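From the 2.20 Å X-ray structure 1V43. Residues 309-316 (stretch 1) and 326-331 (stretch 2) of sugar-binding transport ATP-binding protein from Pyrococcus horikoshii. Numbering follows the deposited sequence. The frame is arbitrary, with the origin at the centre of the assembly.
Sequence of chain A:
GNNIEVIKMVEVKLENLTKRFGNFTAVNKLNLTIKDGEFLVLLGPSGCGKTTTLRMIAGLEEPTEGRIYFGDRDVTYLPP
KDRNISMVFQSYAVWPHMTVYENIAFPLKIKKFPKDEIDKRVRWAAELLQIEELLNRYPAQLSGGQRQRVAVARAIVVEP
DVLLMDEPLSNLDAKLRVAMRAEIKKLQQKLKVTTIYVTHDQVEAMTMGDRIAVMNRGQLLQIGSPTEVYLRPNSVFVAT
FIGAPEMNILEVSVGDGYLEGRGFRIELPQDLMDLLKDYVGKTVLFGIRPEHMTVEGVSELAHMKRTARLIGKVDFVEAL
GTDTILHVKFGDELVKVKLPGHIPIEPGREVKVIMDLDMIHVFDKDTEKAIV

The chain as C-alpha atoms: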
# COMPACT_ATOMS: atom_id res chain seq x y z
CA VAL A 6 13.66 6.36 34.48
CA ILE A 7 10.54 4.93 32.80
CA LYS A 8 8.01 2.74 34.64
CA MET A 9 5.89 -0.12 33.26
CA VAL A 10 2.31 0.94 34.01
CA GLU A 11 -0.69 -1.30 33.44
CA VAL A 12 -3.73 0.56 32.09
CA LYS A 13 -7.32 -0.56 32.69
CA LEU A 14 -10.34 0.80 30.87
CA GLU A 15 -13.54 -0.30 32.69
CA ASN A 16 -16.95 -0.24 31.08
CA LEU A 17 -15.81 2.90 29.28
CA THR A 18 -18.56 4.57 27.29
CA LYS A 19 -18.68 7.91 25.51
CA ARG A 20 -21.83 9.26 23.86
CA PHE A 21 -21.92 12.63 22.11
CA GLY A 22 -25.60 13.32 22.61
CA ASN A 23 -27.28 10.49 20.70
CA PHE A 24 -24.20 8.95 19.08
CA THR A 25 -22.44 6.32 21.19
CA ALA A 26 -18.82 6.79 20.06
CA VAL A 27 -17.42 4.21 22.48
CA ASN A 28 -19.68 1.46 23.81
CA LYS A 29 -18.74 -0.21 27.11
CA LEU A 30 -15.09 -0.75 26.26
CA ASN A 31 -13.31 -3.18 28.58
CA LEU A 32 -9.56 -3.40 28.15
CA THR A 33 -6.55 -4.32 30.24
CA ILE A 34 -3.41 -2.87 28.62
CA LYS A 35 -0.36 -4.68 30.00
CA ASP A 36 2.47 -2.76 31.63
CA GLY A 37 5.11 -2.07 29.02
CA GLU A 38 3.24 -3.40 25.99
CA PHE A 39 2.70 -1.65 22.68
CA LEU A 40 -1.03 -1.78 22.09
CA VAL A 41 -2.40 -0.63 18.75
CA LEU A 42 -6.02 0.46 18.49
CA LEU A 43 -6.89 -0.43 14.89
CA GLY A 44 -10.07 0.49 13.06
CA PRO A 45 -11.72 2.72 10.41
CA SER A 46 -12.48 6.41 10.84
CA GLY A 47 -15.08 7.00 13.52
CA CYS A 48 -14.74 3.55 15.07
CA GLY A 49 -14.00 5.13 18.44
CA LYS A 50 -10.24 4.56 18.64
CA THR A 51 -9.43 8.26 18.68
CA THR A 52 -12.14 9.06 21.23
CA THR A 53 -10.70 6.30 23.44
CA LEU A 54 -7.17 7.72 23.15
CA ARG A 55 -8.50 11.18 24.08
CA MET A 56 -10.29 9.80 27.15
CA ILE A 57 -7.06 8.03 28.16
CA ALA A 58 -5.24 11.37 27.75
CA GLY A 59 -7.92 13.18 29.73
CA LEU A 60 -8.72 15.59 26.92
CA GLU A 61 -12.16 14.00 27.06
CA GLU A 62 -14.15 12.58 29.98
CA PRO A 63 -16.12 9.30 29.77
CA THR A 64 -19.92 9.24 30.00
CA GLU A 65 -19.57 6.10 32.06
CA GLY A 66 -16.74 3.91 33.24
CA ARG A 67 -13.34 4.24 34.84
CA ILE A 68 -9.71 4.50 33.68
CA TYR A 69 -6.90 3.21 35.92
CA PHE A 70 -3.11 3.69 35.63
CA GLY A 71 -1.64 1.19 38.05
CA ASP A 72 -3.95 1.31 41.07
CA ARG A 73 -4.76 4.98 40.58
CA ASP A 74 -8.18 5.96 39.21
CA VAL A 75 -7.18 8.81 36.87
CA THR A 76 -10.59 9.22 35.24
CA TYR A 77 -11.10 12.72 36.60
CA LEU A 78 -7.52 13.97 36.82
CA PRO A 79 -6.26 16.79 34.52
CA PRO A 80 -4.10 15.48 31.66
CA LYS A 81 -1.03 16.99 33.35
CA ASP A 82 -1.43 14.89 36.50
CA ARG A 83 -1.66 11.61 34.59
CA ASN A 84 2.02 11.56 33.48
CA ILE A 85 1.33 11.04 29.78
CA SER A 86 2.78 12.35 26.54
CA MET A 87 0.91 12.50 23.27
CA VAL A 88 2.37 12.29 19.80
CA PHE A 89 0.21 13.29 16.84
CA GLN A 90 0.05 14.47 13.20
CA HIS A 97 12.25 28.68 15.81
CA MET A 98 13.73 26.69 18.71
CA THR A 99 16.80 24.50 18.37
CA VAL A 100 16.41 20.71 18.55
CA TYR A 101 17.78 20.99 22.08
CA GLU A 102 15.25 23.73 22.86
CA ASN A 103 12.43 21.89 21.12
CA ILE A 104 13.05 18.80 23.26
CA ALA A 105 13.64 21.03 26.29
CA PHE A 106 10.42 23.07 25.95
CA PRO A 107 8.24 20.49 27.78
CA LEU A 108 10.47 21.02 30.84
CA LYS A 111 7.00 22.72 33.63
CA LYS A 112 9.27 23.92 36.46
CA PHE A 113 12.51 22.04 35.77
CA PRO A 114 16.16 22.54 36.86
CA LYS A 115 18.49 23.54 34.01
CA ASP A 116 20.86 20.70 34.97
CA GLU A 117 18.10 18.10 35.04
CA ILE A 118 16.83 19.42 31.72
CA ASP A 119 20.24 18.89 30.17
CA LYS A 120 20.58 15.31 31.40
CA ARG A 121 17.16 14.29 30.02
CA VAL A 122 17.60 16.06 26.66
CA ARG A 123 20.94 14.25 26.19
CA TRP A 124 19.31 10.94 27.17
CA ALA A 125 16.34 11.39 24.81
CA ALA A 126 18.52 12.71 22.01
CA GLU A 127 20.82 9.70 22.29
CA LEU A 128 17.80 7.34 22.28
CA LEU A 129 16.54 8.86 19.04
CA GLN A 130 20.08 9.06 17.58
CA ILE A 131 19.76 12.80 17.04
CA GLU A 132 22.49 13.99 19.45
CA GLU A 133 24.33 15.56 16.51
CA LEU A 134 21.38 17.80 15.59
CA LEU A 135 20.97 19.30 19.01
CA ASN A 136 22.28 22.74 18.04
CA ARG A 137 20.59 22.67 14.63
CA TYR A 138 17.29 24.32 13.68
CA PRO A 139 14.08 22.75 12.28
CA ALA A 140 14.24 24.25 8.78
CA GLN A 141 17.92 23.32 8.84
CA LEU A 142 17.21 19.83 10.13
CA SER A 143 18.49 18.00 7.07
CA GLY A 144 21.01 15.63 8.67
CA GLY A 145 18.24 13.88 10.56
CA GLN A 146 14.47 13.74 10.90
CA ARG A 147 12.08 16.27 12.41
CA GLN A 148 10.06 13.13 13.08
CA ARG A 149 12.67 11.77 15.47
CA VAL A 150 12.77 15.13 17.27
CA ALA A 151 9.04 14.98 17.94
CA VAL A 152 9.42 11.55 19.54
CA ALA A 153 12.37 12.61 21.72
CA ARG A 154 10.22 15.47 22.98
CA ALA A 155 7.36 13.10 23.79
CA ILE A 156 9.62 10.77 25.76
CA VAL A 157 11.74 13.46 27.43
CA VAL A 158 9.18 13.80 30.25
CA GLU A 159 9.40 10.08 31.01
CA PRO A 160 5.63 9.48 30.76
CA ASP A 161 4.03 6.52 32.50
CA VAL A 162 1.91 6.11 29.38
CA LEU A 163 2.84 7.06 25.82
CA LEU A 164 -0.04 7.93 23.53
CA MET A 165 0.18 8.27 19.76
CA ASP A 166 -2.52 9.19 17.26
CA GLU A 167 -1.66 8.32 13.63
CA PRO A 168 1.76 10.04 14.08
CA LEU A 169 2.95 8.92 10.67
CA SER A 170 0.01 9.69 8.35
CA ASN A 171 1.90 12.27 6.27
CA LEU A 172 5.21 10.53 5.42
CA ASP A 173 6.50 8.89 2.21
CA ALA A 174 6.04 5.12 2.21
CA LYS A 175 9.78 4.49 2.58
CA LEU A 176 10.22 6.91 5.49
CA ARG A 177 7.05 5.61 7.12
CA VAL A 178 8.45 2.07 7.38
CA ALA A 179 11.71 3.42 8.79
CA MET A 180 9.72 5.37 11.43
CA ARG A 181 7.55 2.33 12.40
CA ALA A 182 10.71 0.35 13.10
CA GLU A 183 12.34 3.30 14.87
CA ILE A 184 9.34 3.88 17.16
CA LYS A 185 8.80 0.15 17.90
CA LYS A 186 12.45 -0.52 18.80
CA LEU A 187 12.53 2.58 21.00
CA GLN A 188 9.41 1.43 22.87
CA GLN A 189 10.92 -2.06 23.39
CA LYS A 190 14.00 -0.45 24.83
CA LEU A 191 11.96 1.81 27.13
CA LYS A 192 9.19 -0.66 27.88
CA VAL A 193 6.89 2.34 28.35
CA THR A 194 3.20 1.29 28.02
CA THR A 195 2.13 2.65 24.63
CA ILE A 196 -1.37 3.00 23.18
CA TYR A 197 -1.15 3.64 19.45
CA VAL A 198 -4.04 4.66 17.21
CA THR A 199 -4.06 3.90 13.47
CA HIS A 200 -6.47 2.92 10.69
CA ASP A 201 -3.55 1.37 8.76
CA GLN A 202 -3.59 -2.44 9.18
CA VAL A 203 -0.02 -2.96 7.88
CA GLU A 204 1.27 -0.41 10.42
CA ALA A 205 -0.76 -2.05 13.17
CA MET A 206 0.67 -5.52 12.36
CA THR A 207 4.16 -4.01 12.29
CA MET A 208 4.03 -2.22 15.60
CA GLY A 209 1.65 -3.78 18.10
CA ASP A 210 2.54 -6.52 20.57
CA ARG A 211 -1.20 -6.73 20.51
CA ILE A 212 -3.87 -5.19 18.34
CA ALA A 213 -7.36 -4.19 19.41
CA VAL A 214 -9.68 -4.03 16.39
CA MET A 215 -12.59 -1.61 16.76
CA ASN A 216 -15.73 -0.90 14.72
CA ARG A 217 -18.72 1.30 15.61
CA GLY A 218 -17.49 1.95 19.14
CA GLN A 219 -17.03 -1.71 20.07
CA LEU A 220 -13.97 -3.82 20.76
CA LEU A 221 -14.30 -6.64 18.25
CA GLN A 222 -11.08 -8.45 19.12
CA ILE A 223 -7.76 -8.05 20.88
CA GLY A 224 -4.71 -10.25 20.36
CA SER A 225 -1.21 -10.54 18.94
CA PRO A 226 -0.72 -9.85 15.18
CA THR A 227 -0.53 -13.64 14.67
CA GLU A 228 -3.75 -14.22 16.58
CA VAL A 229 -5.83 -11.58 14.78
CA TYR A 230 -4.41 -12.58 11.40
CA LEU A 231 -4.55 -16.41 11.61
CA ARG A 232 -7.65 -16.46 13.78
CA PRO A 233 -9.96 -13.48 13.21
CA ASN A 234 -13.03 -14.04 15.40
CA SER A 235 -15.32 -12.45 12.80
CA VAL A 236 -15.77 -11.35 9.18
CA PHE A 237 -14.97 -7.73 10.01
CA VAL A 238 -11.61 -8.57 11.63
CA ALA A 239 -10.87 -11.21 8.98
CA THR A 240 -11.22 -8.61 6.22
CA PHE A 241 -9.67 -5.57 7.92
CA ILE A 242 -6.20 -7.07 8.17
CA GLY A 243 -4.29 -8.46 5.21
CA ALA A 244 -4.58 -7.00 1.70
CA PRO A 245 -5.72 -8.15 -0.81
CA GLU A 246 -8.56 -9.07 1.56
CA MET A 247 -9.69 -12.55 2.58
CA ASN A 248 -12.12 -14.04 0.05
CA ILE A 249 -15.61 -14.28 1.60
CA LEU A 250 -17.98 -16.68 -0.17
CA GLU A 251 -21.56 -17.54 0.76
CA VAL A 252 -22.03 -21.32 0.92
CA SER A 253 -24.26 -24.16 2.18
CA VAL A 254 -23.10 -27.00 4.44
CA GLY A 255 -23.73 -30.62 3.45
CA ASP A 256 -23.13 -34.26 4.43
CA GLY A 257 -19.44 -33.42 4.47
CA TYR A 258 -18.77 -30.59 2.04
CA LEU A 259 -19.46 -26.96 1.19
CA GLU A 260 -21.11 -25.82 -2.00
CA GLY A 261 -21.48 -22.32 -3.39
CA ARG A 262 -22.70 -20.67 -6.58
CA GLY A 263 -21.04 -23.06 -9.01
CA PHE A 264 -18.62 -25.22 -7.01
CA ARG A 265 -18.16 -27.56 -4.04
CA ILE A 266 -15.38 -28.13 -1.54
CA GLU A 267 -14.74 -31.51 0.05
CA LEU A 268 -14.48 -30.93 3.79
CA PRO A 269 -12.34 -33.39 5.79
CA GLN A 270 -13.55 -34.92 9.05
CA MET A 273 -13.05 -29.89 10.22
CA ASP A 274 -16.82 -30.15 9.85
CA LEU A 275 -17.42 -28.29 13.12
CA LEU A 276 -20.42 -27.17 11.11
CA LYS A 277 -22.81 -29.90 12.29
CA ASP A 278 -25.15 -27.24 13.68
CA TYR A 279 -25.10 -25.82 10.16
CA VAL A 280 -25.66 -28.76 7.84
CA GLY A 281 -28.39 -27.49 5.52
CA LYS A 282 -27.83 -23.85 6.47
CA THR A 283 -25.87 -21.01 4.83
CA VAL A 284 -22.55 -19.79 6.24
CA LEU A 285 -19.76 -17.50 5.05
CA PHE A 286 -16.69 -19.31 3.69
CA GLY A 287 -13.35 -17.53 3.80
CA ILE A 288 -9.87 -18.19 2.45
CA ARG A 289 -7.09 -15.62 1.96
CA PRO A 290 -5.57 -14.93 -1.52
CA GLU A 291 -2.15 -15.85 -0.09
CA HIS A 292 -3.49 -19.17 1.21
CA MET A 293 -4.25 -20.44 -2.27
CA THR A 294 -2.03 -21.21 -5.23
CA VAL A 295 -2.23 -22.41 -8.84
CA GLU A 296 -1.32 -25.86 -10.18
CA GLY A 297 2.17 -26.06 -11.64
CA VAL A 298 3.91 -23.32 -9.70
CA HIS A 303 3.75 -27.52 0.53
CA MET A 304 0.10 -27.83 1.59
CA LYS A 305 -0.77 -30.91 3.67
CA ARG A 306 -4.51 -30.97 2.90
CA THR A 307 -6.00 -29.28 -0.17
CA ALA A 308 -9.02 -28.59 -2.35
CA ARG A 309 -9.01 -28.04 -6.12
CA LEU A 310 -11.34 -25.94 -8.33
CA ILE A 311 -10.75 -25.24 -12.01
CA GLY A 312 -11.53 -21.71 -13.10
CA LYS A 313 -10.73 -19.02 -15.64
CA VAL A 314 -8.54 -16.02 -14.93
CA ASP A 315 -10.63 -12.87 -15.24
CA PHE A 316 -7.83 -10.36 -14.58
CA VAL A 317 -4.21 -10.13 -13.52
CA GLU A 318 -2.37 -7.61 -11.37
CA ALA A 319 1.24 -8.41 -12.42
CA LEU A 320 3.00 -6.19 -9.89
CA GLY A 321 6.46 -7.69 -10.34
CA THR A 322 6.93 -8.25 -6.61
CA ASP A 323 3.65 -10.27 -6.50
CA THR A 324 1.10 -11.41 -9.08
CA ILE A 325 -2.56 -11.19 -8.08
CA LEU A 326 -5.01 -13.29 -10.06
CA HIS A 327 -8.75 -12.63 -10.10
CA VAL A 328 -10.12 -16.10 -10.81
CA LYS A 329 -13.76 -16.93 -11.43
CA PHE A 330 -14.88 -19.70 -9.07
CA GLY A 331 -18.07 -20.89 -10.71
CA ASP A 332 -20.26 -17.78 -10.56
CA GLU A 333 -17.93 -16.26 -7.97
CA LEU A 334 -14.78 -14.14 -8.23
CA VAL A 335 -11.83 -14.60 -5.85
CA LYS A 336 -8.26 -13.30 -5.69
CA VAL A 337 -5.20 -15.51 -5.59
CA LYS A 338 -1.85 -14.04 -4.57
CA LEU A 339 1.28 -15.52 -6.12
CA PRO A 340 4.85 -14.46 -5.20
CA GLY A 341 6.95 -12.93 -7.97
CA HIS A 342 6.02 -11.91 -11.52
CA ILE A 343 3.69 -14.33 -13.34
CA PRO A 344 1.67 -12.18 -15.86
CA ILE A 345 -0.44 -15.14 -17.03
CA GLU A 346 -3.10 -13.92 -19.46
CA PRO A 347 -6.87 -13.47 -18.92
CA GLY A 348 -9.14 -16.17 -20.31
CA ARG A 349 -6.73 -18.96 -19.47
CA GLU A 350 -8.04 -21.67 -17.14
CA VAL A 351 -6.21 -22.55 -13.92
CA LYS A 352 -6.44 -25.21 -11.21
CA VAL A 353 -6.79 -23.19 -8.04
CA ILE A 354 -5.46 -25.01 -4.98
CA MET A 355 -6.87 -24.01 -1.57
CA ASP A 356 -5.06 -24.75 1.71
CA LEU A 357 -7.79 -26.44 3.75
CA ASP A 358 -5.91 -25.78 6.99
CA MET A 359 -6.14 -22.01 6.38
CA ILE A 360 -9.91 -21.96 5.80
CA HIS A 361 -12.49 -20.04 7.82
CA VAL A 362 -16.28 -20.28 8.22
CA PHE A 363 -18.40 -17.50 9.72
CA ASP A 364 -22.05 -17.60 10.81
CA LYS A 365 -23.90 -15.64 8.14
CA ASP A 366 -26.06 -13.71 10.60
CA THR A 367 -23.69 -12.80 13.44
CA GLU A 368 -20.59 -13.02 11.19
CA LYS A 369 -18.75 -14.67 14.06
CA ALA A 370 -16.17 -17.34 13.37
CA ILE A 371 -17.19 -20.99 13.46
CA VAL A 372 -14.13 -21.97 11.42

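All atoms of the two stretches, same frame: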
# COMPACT_ATOMS: atom_id res chain seq x y z
N ARG A 309 -9.22 -28.53 -4.76
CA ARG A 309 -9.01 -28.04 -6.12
C ARG A 309 -10.32 -27.47 -6.71
O ARG A 309 -11.41 -27.88 -6.30
CB ARG A 309 -8.52 -29.17 -7.03
CG ARG A 309 -7.01 -29.28 -7.24
CD ARG A 309 -6.25 -29.86 -6.05
NE ARG A 309 -4.83 -30.04 -6.38
CZ ARG A 309 -3.89 -30.39 -5.51
NH1 ARG A 309 -4.19 -30.63 -4.25
NH2 ARG A 309 -2.63 -30.52 -5.92
N LEU A 310 -10.19 -26.54 -7.65
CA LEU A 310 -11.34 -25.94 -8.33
C LEU A 310 -10.83 -25.28 -9.59
O LEU A 310 -10.09 -24.30 -9.53
CB LEU A 310 -12.03 -24.86 -7.47
CG LEU A 310 -12.25 -25.03 -5.97
CD1 LEU A 310 -10.97 -24.69 -5.22
CD2 LEU A 310 -13.37 -24.11 -5.51
N ILE A 311 -11.21 -25.81 -10.75
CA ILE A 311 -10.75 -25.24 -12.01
C ILE A 311 -11.55 -23.98 -12.34
O ILE A 311 -12.77 -23.94 -12.18
CB ILE A 311 -10.87 -26.26 -13.17
CG1 ILE A 311 -9.82 -27.36 -12.98
CG2 ILE A 311 -10.68 -25.55 -14.51
CD1 ILE A 311 -9.73 -28.37 -14.12
N GLY A 312 -10.85 -22.94 -12.78
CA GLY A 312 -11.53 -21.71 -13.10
C GLY A 312 -10.76 -20.91 -14.13
O GLY A 312 -9.62 -21.25 -14.46
N LYS A 313 -11.38 -19.86 -14.65
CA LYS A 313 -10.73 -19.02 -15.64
C LYS A 313 -10.28 -17.71 -15.01
O LYS A 313 -10.98 -17.14 -14.17
CB LYS A 313 -11.68 -18.71 -16.81
CG LYS A 313 -11.88 -19.87 -17.77
CD LYS A 313 -12.76 -19.48 -18.94
CE LYS A 313 -12.91 -20.63 -19.93
NZ LYS A 313 -13.77 -20.25 -21.08
N VAL A 314 -9.10 -17.27 -15.42
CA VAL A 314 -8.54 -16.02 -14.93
C VAL A 314 -9.29 -14.87 -15.58
O VAL A 314 -9.31 -14.75 -16.80
CB VAL A 314 -7.06 -15.89 -15.33
CG1 VAL A 314 -6.53 -14.56 -14.84
CG2 VAL A 314 -6.26 -17.04 -14.75
N ASP A 315 -9.89 -14.02 -14.76
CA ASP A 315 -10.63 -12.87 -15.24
C ASP A 315 -9.74 -11.63 -15.38
O ASP A 315 -9.98 -10.77 -16.23
CB ASP A 315 -11.77 -12.57 -14.28
CG ASP A 315 -12.64 -11.43 -14.76
OD1 ASP A 315 -13.27 -11.58 -15.82
OD2 ASP A 315 -12.69 -10.40 -14.07
N PHE A 316 -8.73 -11.51 -14.53
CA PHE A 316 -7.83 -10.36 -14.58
C PHE A 316 -6.56 -10.63 -13.78
O PHE A 316 -6.56 -11.42 -12.83
CB PHE A 316 -8.52 -9.12 -14.02
CG PHE A 316 -7.73 -7.85 -14.22
CD1 PHE A 316 -7.60 -7.28 -15.49
CD2 PHE A 316 -7.14 -7.20 -13.13
CE1 PHE A 316 -6.90 -6.08 -15.68
CE2 PHE A 316 -6.43 -6.00 -13.31
CZ PHE A 316 -6.31 -5.44 -14.58
N LEU A 326 -4.06 -12.80 -9.08
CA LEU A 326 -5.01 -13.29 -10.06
C LEU A 326 -6.44 -13.21 -9.57
O LEU A 326 -6.74 -13.59 -8.43
CB LEU A 326 -4.72 -14.76 -10.39
CG LEU A 326 -3.28 -15.16 -10.69
CD1 LEU A 326 -3.25 -16.67 -10.93
CD2 LEU A 326 -2.75 -14.40 -11.90
N HIS A 327 -7.33 -12.70 -10.42
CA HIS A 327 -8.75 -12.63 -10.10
C HIS A 327 -9.31 -13.80 -10.89
O HIS A 327 -9.43 -13.73 -12.12
CB HIS A 327 -9.37 -11.31 -10.57
CG HIS A 327 -8.70 -10.09 -10.00
ND1 HIS A 327 -9.27 -8.84 -10.07
CD2 HIS A 327 -7.50 -9.92 -9.40
CE1 HIS A 327 -8.45 -7.95 -9.53
NE2 HIS A 327 -7.37 -8.58 -9.11
N VAL A 328 -9.62 -14.89 -10.19
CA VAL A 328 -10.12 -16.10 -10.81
C VAL A 328 -11.59 -16.31 -10.53
O VAL A 328 -12.04 -16.16 -9.39
CB VAL A 328 -9.38 -17.35 -10.30
CG1 VAL A 328 -9.74 -18.55 -11.17
CG2 VAL A 328 -7.89 -17.12 -10.29
N LYS A 329 -12.34 -16.68 -11.57
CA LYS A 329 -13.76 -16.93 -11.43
C LYS A 329 -14.00 -18.34 -10.91
O LYS A 329 -13.69 -19.31 -11.58
CB LYS A 329 -14.48 -16.77 -12.77
CG LYS A 329 -14.64 -15.34 -13.26
CD LYS A 329 -15.53 -15.31 -14.50
CE LYS A 329 -15.69 -13.91 -15.08
NZ LYS A 329 -16.56 -13.92 -16.30
N PHE A 330 -14.55 -18.43 -9.70
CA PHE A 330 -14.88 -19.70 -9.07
C PHE A 330 -16.36 -19.90 -9.36
O PHE A 330 -17.21 -19.31 -8.68
CB PHE A 330 -14.68 -19.62 -7.56
CG PHE A 330 -13.32 -20.03 -7.10
CD1 PHE A 330 -12.18 -19.65 -7.80
CD2 PHE A 330 -13.17 -20.79 -5.94
CE1 PHE A 330 -10.91 -20.02 -7.35
CE2 PHE A 330 -11.91 -21.15 -5.48
CZ PHE A 330 -10.78 -20.77 -6.19
N GLY A 331 -16.68 -20.71 -10.37
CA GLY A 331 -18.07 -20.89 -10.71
C GLY A 331 -18.60 -19.51 -11.02
O GLY A 331 -18.01 -18.80 -11.84

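What does the early part of the first strand offer the second? Arg 309 and Ile 311 point their CA-to-CB bonds away from the second strand, whereas Leu 310 points toward it and meets Phe 330. Leu 310 CD2 lies 3.3 Å from Phe 330 CE2, a tight apolar contact, and Leu 310 CB sits over one face of the phenyl ring. Phe 330 is poorly ordered. Its CA-to-CB bond points sideways, yet the end of the side chain comes nearer and so reaches the leucine.

Why is there room for the strands to approach at Gly 312? With no side chain, this residue brings its backbone close to Lys 329: Gly 312 CA is 3.6 Å from Lys 329 O, a CA-H...O contact. A CB in the ideal position would point toward the second strand and lie 2.5 Å from Lys 329 O, a clash, and 3.1 Å from Val 328 CG1, which is also tight. The glycine thus leaves space for both the carbonyl and the valine methyl.

How do the backbones pair through Lys 313 and Val 314? The strands run antiparallel, though well twisted, with 137° between their directions. Lys 329 N donates to Lys 313 O at 3.0 Å, and the nearly straight N-H...O angle of 175° makes this a well-aimed bond. Next comes Val 314, opposite Val 328 in a non-hydrogen-bonded pair whose CA atoms are 4.4 Å apart; both valines are buried and place their side chains on the same face of the sheet.

What happens at Asp 315, where the register slips? A beta bulge shifts the pairing by one residue between Val 314 and Phe 316, and His 327 O receives two backbone donors: Asp 315 N at 2.7 Å and, through a weak bond, Phe 316 N at 3.4 Å. The CA-to-CB bond of Asp 315 points toward the second strand. Asp 315 OD1 is 4.1 Å from Lys 329 NZ, so the opposite charges are near each other without forming a salt bridge.

How does Phe 316 close the contact? Its carbonyl accepts the return bond: His 327 N donates to Phe 316 O at 2.8 Å. The two side chains share a face of the sheet and pack edge-to-face: the edge of Phe 316 meets the face of His 327, with ring planes at 65° and Phe 316 CD2 3.9 Å from His 327 CE1.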